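Local structure of ATP-dependent RNA helicase A (Homo sapiens, 3VYY) at residues A[19-24]-A[36-41]; A[32-37]-A[52-57]; A[43-48]-A[62-67]. The protein binds double-stranded RNA through this N-terminal domain and, as an ATP-dependent RNA helicase, probably unwinds RNA and helps to assemble the RISC silencing complex. All blocks are in the same frame, centred on the assembly; numbering follows the deposited sequence.

Interaction 1 of 3, residues A[19-24]-A[36-41]; sequences PSYEIR and CEVQVE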
# COMPACT_ATOMS: atom_id res chain seq x y z
N PRO A 19 -1.81 4.98 8.13
CA PRO A 19 -2.56 4.07 7.25
C PRO A 19 -3.18 2.98 8.10
O PRO A 19 -2.84 2.87 9.26
CB PRO A 19 -1.47 3.44 6.37
CG PRO A 19 -0.19 3.67 7.09
CD PRO A 19 -0.37 4.95 7.84
N SER A 20 -4.07 2.18 7.55
CA SER A 20 -4.58 1.06 8.31
C SER A 20 -4.73 -0.15 7.42
O SER A 20 -5.59 -0.20 6.54
CB SER A 20 -5.90 1.40 9.01
OG SER A 20 -6.78 2.02 8.10
N TYR A 21 -3.84 -1.11 7.68
CA TYR A 21 -3.79 -2.38 6.97
C TYR A 21 -4.69 -3.38 7.64
O TYR A 21 -4.81 -3.38 8.86
CB TYR A 21 -2.36 -2.92 6.97
CG TYR A 21 -1.44 -2.08 6.14
CD1 TYR A 21 -0.90 -0.90 6.65
CD2 TYR A 21 -1.14 -2.44 4.83
CE1 TYR A 21 -0.07 -0.12 5.89
CE2 TYR A 21 -0.30 -1.65 4.06
CZ TYR A 21 0.23 -0.50 4.60
OH TYR A 21 1.07 0.29 3.85
N GLU A 22 -5.33 -4.23 6.85
CA GLU A 22 -6.10 -5.34 7.39
C GLU A 22 -5.86 -6.57 6.53
O GLU A 22 -6.19 -6.60 5.35
CB GLU A 22 -7.59 -4.96 7.53
CG GLU A 22 -8.55 -6.13 7.63
CD GLU A 22 -9.69 -5.89 8.62
OE1 GLU A 22 -10.84 -5.66 8.14
OE2 GLU A 22 -9.44 -5.94 9.86
N ILE A 23 -5.23 -7.57 7.13
CA ILE A 23 -4.81 -8.77 6.43
C ILE A 23 -5.71 -9.94 6.79
O ILE A 23 -5.99 -10.18 7.96
CB ILE A 23 -3.37 -9.14 6.76
CG1 ILE A 23 -2.60 -7.92 7.26
CG2 ILE A 23 -2.68 -9.71 5.54
CD1 ILE A 23 -1.10 -7.97 7.04
N ARG A 24 -6.18 -10.66 5.78
CA ARG A 24 -6.83 -11.94 6.06
C ARG A 24 -6.28 -13.10 5.26
O ARG A 24 -5.94 -12.95 4.09
CB ARG A 24 -8.37 -11.86 6.01
CG ARG A 24 -8.99 -11.36 4.75
CD ARG A 24 -10.52 -11.44 4.86
NE ARG A 24 -11.22 -10.49 3.99
CZ ARG A 24 -12.55 -10.37 3.93
NH1 ARG A 24 -13.34 -11.14 4.68
NH2 ARG A 24 -13.10 -9.47 3.09
N CYS A 36 -4.75 -8.27 1.55
CA CYS A 36 -4.56 -7.05 2.31
C CYS A 36 -5.37 -5.87 1.80
O CYS A 36 -5.57 -5.71 0.60
CB CYS A 36 -3.08 -6.67 2.34
SG CYS A 36 -2.70 -5.49 3.65
N GLU A 37 -5.83 -5.03 2.72
CA GLU A 37 -6.49 -3.80 2.35
C GLU A 37 -5.87 -2.71 3.20
O GLU A 37 -5.66 -2.93 4.40
CB GLU A 37 -7.99 -3.90 2.61
CG GLU A 37 -8.68 -5.16 2.06
CD GLU A 37 -10.22 -5.05 2.00
OE1 GLU A 37 -10.76 -4.04 2.48
OE2 GLU A 37 -10.88 -5.98 1.45
N VAL A 38 -5.56 -1.57 2.58
CA VAL A 38 -5.09 -0.39 3.32
C VAL A 38 -6.09 0.69 3.12
O VAL A 38 -6.64 0.84 2.01
CB VAL A 38 -3.86 0.30 2.73
CG1 VAL A 38 -2.89 0.66 3.82
CG2 VAL A 38 -3.20 -0.50 1.66
N GLN A 39 -6.30 1.48 4.16
CA GLN A 39 -7.07 2.70 4.02
C GLN A 39 -6.34 3.86 4.64
O GLN A 39 -5.40 3.66 5.40
CB GLN A 39 -8.47 2.53 4.57
CG GLN A 39 -9.33 1.68 3.63
CD GLN A 39 -10.65 1.23 4.23
OE1 GLN A 39 -10.86 1.29 5.44
NE2 GLN A 39 -11.54 0.76 3.37
N VAL A 40 -6.74 5.06 4.28
CA VAL A 40 -6.27 6.26 4.96
C VAL A 40 -7.50 7.12 5.14
O VAL A 40 -8.35 7.15 4.25
CB VAL A 40 -5.21 7.00 4.13
CG1 VAL A 40 -4.83 8.31 4.81
CG2 VAL A 40 -3.97 6.15 3.96
N GLU A 41 -7.61 7.80 6.29
CA GLU A 41 -8.76 8.68 6.57
C GLU A 41 -8.87 9.77 5.52
O GLU A 41 -7.88 10.39 5.14
CB GLU A 41 -8.68 9.31 7.97
CG GLU A 41 -10.05 9.82 8.50
CD GLU A 41 -10.06 10.23 10.01
OE1 GLU A 41 -10.83 11.16 10.37
OE2 GLU A 41 -9.32 9.62 10.84
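The Tyr21 ring lies flat over Val38, whose CG1 sits 3.4 Å from the ring centroid and only 10° off its normal, a CH-pi contact. The same ring meets Cys36 at its edge: SG lies in the ring plane, 3.6 Å from CD2 of Tyr21. Tyr21 reaches both because CG stands anti to its carbonyl carbon (chi1 -68°), so that ring and valine rise side by side in the same direction. A branched valine and a small, polarisable cysteine suit a place where a broad ring must be met on its face and at its rim. What sets this register is the backbone. Ser20 pairs with Gln39, and Glu22 with Glu37, each as an antiparallel hydrogen-bonded pair; Glu22 N to Glu37 O, at 2.8 Å, runs nearly along the C=O axis. Tyr21–Val38 is the non-hydrogen-bonded pair between them, and Ile23–Cys36 follows beyond Glu22–Glu37. Ser20, Glu22, Glu37 and Gln39 turn their polar chains to the other face, where Gln39 NE2 is hydrogen-bonded to OG1 of Thr46. Tyr21 also touches helix 54-71, where its OH meets Ala62, and helix 4-14 at Leu8. This is the first beta hairpin of the alpha-beta-beta-beta-alpha double-stranded RNA-binding fold.

Interaction 2 of 3, residues A[32-37]-A[52-57]; sequences QKFMCE and TNKKDA. With nucleotides of chain D.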
# COMPACT_ATOMS: atom_id res chain seq x y z
N GLN A 32 0.02 -21.22 0.92
CA GLN A 32 -1.02 -20.25 1.25
C GLN A 32 -0.87 -18.80 0.77
O GLN A 32 0.24 -18.34 0.46
CB GLN A 32 -1.29 -20.26 2.73
CG GLN A 32 -2.76 -20.32 2.99
CD GLN A 32 -3.11 -19.64 4.25
OE1 GLN A 32 -2.33 -19.61 5.22
NE2 GLN A 32 -4.30 -19.05 4.28
N LYS A 33 -2.02 -18.12 0.73
CA LYS A 33 -2.13 -16.73 0.30
C LYS A 33 -2.76 -15.83 1.37
O LYS A 33 -3.53 -16.30 2.23
CB LYS A 33 -2.95 -16.63 -1.00
CG LYS A 33 -2.49 -17.54 -2.11
CD LYS A 33 -1.21 -17.04 -2.77
CE LYS A 33 -0.77 -17.97 -3.90
NZ LYS A 33 -1.80 -18.16 -4.98
N PHE A 34 -2.42 -14.54 1.32
CA PHE A 34 -2.99 -13.52 2.19
C PHE A 34 -3.51 -12.35 1.37
O PHE A 34 -2.99 -12.05 0.30
CB PHE A 34 -1.96 -13.04 3.20
CG PHE A 34 -1.51 -14.10 4.13
CD1 PHE A 34 -0.41 -14.89 3.83
CD2 PHE A 34 -2.20 -14.33 5.31
CE1 PHE A 34 0.00 -15.89 4.71
CE2 PHE A 34 -1.80 -15.32 6.19
CZ PHE A 34 -0.70 -16.11 5.89
N MET A 35 -4.55 -11.73 1.91
CA MET A 35 -5.29 -10.64 1.29
C MET A 35 -5.15 -9.39 2.15
O MET A 35 -5.39 -9.44 3.35
CB MET A 35 -6.76 -11.04 1.18
CG MET A 35 -7.78 -9.91 1.34
SD MET A 35 -7.99 -8.95 -0.18
CE MET A 35 -8.63 -10.20 -1.32
N CYS A 36 -4.75 -8.27 1.55
CA CYS A 36 -4.56 -7.05 2.31
C CYS A 36 -5.37 -5.87 1.80
O CYS A 36 -5.57 -5.71 0.60
CB CYS A 36 -3.08 -6.67 2.34
SG CYS A 36 -2.70 -5.49 3.65
N GLU A 37 -5.83 -5.03 2.72
CA GLU A 37 -6.49 -3.80 2.35
C GLU A 37 -5.87 -2.71 3.20
O GLU A 37 -5.66 -2.93 4.40
CB GLU A 37 -7.99 -3.90 2.61
CG GLU A 37 -8.68 -5.16 2.06
CD GLU A 37 -10.22 -5.05 2.00
OE1 GLU A 37 -10.76 -4.04 2.48
OE2 GLU A 37 -10.88 -5.98 1.45
N THR A 52 2.07 -14.47 -0.96
CA THR A 52 2.36 -15.69 -0.26
C THR A 52 2.49 -15.39 1.21
O THR A 52 1.90 -16.08 2.05
CB THR A 52 3.67 -16.30 -0.70
OG1 THR A 52 3.79 -16.20 -2.12
CG2 THR A 52 3.75 -17.78 -0.25
N ASN A 53 3.27 -14.36 1.52
CA ASN A 53 3.45 -13.93 2.89
C ASN A 53 2.69 -12.65 3.13
O ASN A 53 2.14 -12.09 2.21
CB ASN A 53 4.92 -13.76 3.18
CG ASN A 53 5.54 -12.72 2.31
OD1 ASN A 53 6.09 -13.02 1.25
ND2 ASN A 53 5.45 -11.47 2.73
N LYS A 54 2.69 -12.18 4.37
CA LYS A 54 1.93 -11.00 4.77
C LYS A 54 2.60 -9.70 4.39
O LYS A 54 1.95 -8.78 3.92
CB LYS A 54 1.71 -11.00 6.28
CG LYS A 54 0.84 -12.14 6.82
CD LYS A 54 0.64 -12.00 8.30
CE LYS A 54 -0.70 -12.57 8.73
NZ LYS A 54 -0.69 -12.66 10.22
N LYS A 55 3.91 -9.61 4.60
CA LYS A 55 4.65 -8.41 4.25
C LYS A 55 4.31 -8.01 2.83
O LYS A 55 3.92 -6.86 2.56
CB LYS A 55 6.16 -8.62 4.40
CG LYS A 55 6.57 -8.78 5.85
CD LYS A 55 8.04 -8.46 6.13
CE LYS A 55 8.26 -8.56 7.66
NZ LYS A 55 9.70 -8.80 8.06
N ASP A 56 4.42 -8.96 1.92
CA ASP A 56 4.21 -8.70 0.51
C ASP A 56 2.75 -8.41 0.20
O ASP A 56 2.47 -7.60 -0.69
CB ASP A 56 4.76 -9.84 -0.33
CG ASP A 56 6.24 -10.06 -0.11
OD1 ASP A 56 6.84 -9.25 0.64
OD2 ASP A 56 6.82 -11.02 -0.69
N ALA A 57 1.82 -9.02 0.93
CA ALA A 57 0.43 -8.64 0.77
C ALA A 57 0.29 -7.15 1.13
O ALA A 57 -0.44 -6.39 0.47
CB ALA A 57 -0.47 -9.50 1.61
P C D 6 4.17 -15.46 6.58
OP1 C D 6 3.60 -14.13 6.19
OP2 C D 6 5.64 -15.67 6.64
O5' C D 6 3.49 -15.88 7.98
C5' C D 6 2.04 -15.97 7.97
C4' C D 6 1.43 -16.38 9.29
O4' C D 6 1.55 -17.81 9.45
C3' C D 6 2.14 -15.83 10.52
O3' C D 6 1.65 -14.54 10.81
C2' C D 6 1.78 -16.91 11.55
O2' C D 6 0.42 -16.93 11.96
C1' C D 6 2.02 -18.15 10.73
N1 C D 6 3.44 -18.57 10.72
C2 C D 6 3.90 -19.30 11.81
O2 C D 6 3.08 -19.53 12.71
N3 C D 6 5.20 -19.72 11.86
C4 C D 6 6.02 -19.42 10.84
N4 C D 6 7.28 -19.83 10.89
C5 C D 6 5.57 -18.67 9.70
C6 C D 6 4.29 -18.28 9.69
P G D 5 7.04 -18.59 1.89
OP1 G D 5 7.36 -17.51 0.95
OP2 G D 5 7.87 -18.85 3.10
O5' G D 5 5.54 -18.25 2.37
C5' G D 5 5.41 -18.11 3.74
C4' G D 5 4.02 -18.41 4.19
O4' G D 5 3.84 -19.85 4.28
C3' G D 5 3.90 -17.92 5.62
O3' G D 5 3.50 -16.53 5.60
C2' G D 5 2.92 -18.92 6.23
O2' G D 5 1.60 -18.67 5.84
C1' G D 5 3.40 -20.22 5.59
N9 G D 5 4.49 -20.81 6.38
C8 G D 5 5.81 -20.92 6.01
N7 G D 5 6.56 -21.46 6.93
C5 G D 5 5.67 -21.72 7.97
C6 G D 5 5.90 -22.31 9.22
O6 G D 5 6.97 -22.73 9.66
N1 G D 5 4.76 -22.40 10.00
C2 G D 5 3.51 -21.99 9.62
N2 G D 5 2.52 -22.19 10.53
N3 G D 5 3.27 -21.44 8.43
C4 G D 5 4.40 -21.33 7.66
P G D 7 2.46 -13.54 11.74
OP1 G D 7 1.60 -12.33 11.88
OP2 G D 7 3.87 -13.47 11.32
O5' G D 7 2.56 -14.31 13.14
C5' G D 7 1.40 -14.34 13.97
C4' G D 7 1.75 -15.05 15.24
O4' G D 7 2.26 -16.36 14.88
C3' G D 7 2.92 -14.44 15.97
O3' G D 7 2.48 -13.39 16.79
C2' G D 7 3.29 -15.64 16.84
O2' G D 7 2.25 -15.89 17.75
C1' G D 7 3.27 -16.75 15.80
N9 G D 7 4.53 -17.03 15.11
C8 G D 7 4.86 -16.72 13.82
N7 G D 7 6.07 -17.12 13.49
C5 G D 7 6.55 -17.74 14.62
C6 G D 7 7.79 -18.39 14.83
O6 G D 7 8.76 -18.52 14.05
N1 G D 7 7.88 -18.90 16.14
C2 G D 7 6.89 -18.79 17.08
N2 G D 7 7.16 -19.34 18.27
N3 G D 7 5.71 -18.20 16.87
C4 G D 7 5.62 -17.70 15.62
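Thr52 comes first, its backbone O 3.1 Å from CD1 of Phe34, at the ring edge, near its plane. Thr52 CG2, anti to the backbone N, packs between Gln32 O and G5 of chain D, 3.2 Å from O5' of that nucleotide. Asn53 holds the N-cap position and sets CA and CB beside OP1 of C6 of chain D. At Lys54 helix 54-71 begins, and Lys54 N donates a hydrogen bond of 2.8 Å to OP1 of C6 of chain D. A helix N terminus offering backbone N-H and lysine to a phosphate is one of the ways in which double-stranded RNA-binding domains grip the RNA backbone. The Lys54 chain runs extended, crossing the Phe34 ring obliquely, with CG over its face in a CH-pi contact (4.0 Å from the centroid). Lys54 NZ hydrogen-bonds to both OP1 of G7 of chain D, at 2.8 Å, and O3' of C6 of chain D, at 3.1 Å. The Phe34 ring edge at its tip meets O2' of G5 of chain D, 3.4 Å from Phe34 CZ. Ala57 is small enough for the helix to approach the strand: its CB lies 3.9 Å from CB of Cys36 and also touches Phe34.

Interaction 3 of 3, residues A[43-48]-A[62-67]; sequences YNYTGM and ARDFVN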
# COMPACT_ATOMS: atom_id res chain seq x y z
N TYR A 43 -9.87 9.39 2.40
CA TYR A 43 -9.63 8.93 1.04
C TYR A 43 -10.53 7.80 0.64
O TYR A 43 -10.60 6.77 1.29
CB TYR A 43 -8.16 8.57 0.85
CG TYR A 43 -7.27 9.78 0.87
CD1 TYR A 43 -6.67 10.21 2.07
CD2 TYR A 43 -7.03 10.51 -0.29
CE1 TYR A 43 -5.85 11.33 2.09
CE2 TYR A 43 -6.22 11.62 -0.27
CZ TYR A 43 -5.64 12.03 0.91
OH TYR A 43 -4.84 13.15 0.90
N ASN A 44 -11.22 8.01 -0.46
CA ASN A 44 -12.28 7.13 -0.91
C ASN A 44 -11.73 6.01 -1.81
O ASN A 44 -12.01 5.99 -3.03
CB ASN A 44 -13.29 8.00 -1.68
CG ASN A 44 -14.59 7.28 -1.98
OD1 ASN A 44 -14.98 6.32 -1.27
ND2 ASN A 44 -15.27 7.73 -3.03
N TYR A 45 -10.95 5.09 -1.23
CA TYR A 45 -10.29 4.03 -2.00
C TYR A 45 -9.60 3.06 -1.06
O TYR A 45 -9.03 3.48 -0.03
CB TYR A 45 -9.26 4.63 -2.97
CG TYR A 45 -8.68 3.65 -3.99
CD1 TYR A 45 -9.35 3.37 -5.17
CD2 TYR A 45 -7.45 3.02 -3.76
CE1 TYR A 45 -8.83 2.48 -6.11
CE2 TYR A 45 -6.92 2.12 -4.70
CZ TYR A 45 -7.62 1.86 -5.87
OH TYR A 45 -7.12 0.98 -6.79
N THR A 46 -9.65 1.77 -1.42
CA THR A 46 -9.00 0.66 -0.68
C THR A 46 -7.90 -0.00 -1.50
O THR A 46 -8.16 -0.62 -2.52
CB THR A 46 -10.04 -0.40 -0.29
OG1 THR A 46 -11.12 0.22 0.38
CG2 THR A 46 -9.45 -1.44 0.64
N GLY A 47 -6.66 0.12 -1.06
CA GLY A 47 -5.56 -0.49 -1.78
C GLY A 47 -5.56 -1.98 -1.52
O GLY A 47 -5.56 -2.40 -0.37
N MET A 48 -5.55 -2.78 -2.58
CA MET A 48 -5.66 -4.24 -2.45
C MET A 48 -4.40 -5.01 -2.84
O MET A 48 -3.78 -4.73 -3.87
CB MET A 48 -6.85 -4.75 -3.27
CG MET A 48 -8.17 -4.14 -2.86
SD MET A 48 -9.65 -4.93 -3.55
CE MET A 48 -9.41 -4.99 -5.36
N ALA A 62 -0.07 -1.24 -0.42
CA ALA A 62 0.50 0.10 -0.35
C ALA A 62 0.78 0.62 -1.76
O ALA A 62 0.37 1.75 -2.10
CB ALA A 62 1.75 0.11 0.50
N ARG A 63 1.44 -0.19 -2.58
CA ARG A 63 1.73 0.19 -3.97
C ARG A 63 0.44 0.62 -4.64
O ARG A 63 0.33 1.72 -5.20
CB ARG A 63 2.31 -0.97 -4.74
CG ARG A 63 3.13 -0.59 -5.91
CD ARG A 63 2.94 -1.60 -7.06
NE ARG A 63 2.11 -2.75 -6.67
CZ ARG A 63 0.85 -2.94 -7.06
NH1 ARG A 63 0.29 -2.07 -7.88
NH2 ARG A 63 0.16 -3.99 -6.63
N ASP A 64 -0.55 -0.25 -4.54
CA ASP A 64 -1.87 0.05 -5.04
C ASP A 64 -2.32 1.43 -4.57
O ASP A 64 -2.60 2.30 -5.38
CB ASP A 64 -2.86 -1.03 -4.60
CG ASP A 64 -4.14 -0.99 -5.39
OD1 ASP A 64 -4.09 -0.82 -6.64
OD2 ASP A 64 -5.21 -1.13 -4.76
N PHE A 65 -2.34 1.64 -3.25
CA PHE A 65 -2.75 2.93 -2.71
C PHE A 65 -1.95 4.11 -3.25
O PHE A 65 -2.53 5.03 -3.83
CB PHE A 65 -2.71 2.94 -1.21
CG PHE A 65 -3.59 3.99 -0.62
CD1 PHE A 65 -4.96 3.76 -0.48
CD2 PHE A 65 -3.09 5.23 -0.25
CE1 PHE A 65 -5.82 4.74 0.05
CE2 PHE A 65 -3.92 6.21 0.27
CZ PHE A 65 -5.28 5.97 0.43
N VAL A 66 -0.62 4.11 -3.09
CA VAL A 66 0.20 5.20 -3.65
C VAL A 66 -0.15 5.46 -5.10
O VAL A 66 -0.47 6.58 -5.47
CB VAL A 66 1.73 4.96 -3.52
CG1 VAL A 66 2.50 6.07 -4.18
CG2 VAL A 66 2.15 4.86 -2.05
N ASN A 67 -0.10 4.41 -5.92
CA ASN A 67 -0.43 4.55 -7.33
C ASN A 67 -1.71 5.36 -7.50
O ASN A 67 -1.80 6.23 -8.37
CB ASN A 67 -0.50 3.19 -8.03
CG ASN A 67 -0.87 3.30 -9.51
OD1 ASN A 67 -2.04 3.41 -9.85
ND2 ASN A 67 0.13 3.20 -10.40
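Helix 54-71 of the double-stranded RNA-binding fold packs here on the segment 43-48 leading into strand 47-51, the closest backbone approach falling at Gly47 and Phe65. Asp64 makes the one hydrogen bond between the two segments. With CG anti to its backbone N (chi1 -164°), it carries OD2 to within 2.8 Å of Met48 N, along a nearly straight N-H (159°) that meets the carboxylate from above its plane. The same OD2 lies 3.1 Å from CA of Gly47, and glycine suits this point, since a beta carbon here would probably crowd Phe65 N. Tyr45 crosses the aspartate at about a right angle, its OH 3.5 Å from OD2 of Asp64, while its ring stacks on Tyr68 further along the helix. Phe65 comes in edge-on. Tyr45 O lies in the plane of the Phe65 ring, 3.4 Å from Phe65 CE1, and Phe65 CZ touches CB of Tyr43 at 3.9 Å; Val40 and Leu8 bury this flat, apolar ring further. An alanine in place of Asp64 has no carboxylate to accept Met48 N-H, which would probably loosen Gly47 and Met48 from the helix. The chemistry implies a contact of two kinds: an apolar ring filling the interior, and beside it a carboxylate that accepts a backbone N-H, a donor that would probably ease its negative charge.

How the interactions relate
Strand 31-39 serves both interaction 1 and interaction 2: residues 36-39 pair with strand 20-26, and residues 32-37 carry the start of helix 54-71, with Cys36 common to both. Interaction 3 holds the same helix further along, beside strand 47-51. Interactions 1 and 3 have their centres nearest that of the chain (about 8 and 6 Å), interaction 2 farther out (about 12 Å), at the RNA. Their chemistry differs accordingly. Interaction 1 is mainly backbone pairing, with an apolar face under the helices and a polar face opposite; interaction 2 has no hydrogen bond between its segments, with Lys54 turned to RNA; interaction 3 uses one carboxylate. A probable hydrogen bond, Val38 N to Gly47 O (3.1 Å), joins interactions 1 and 3.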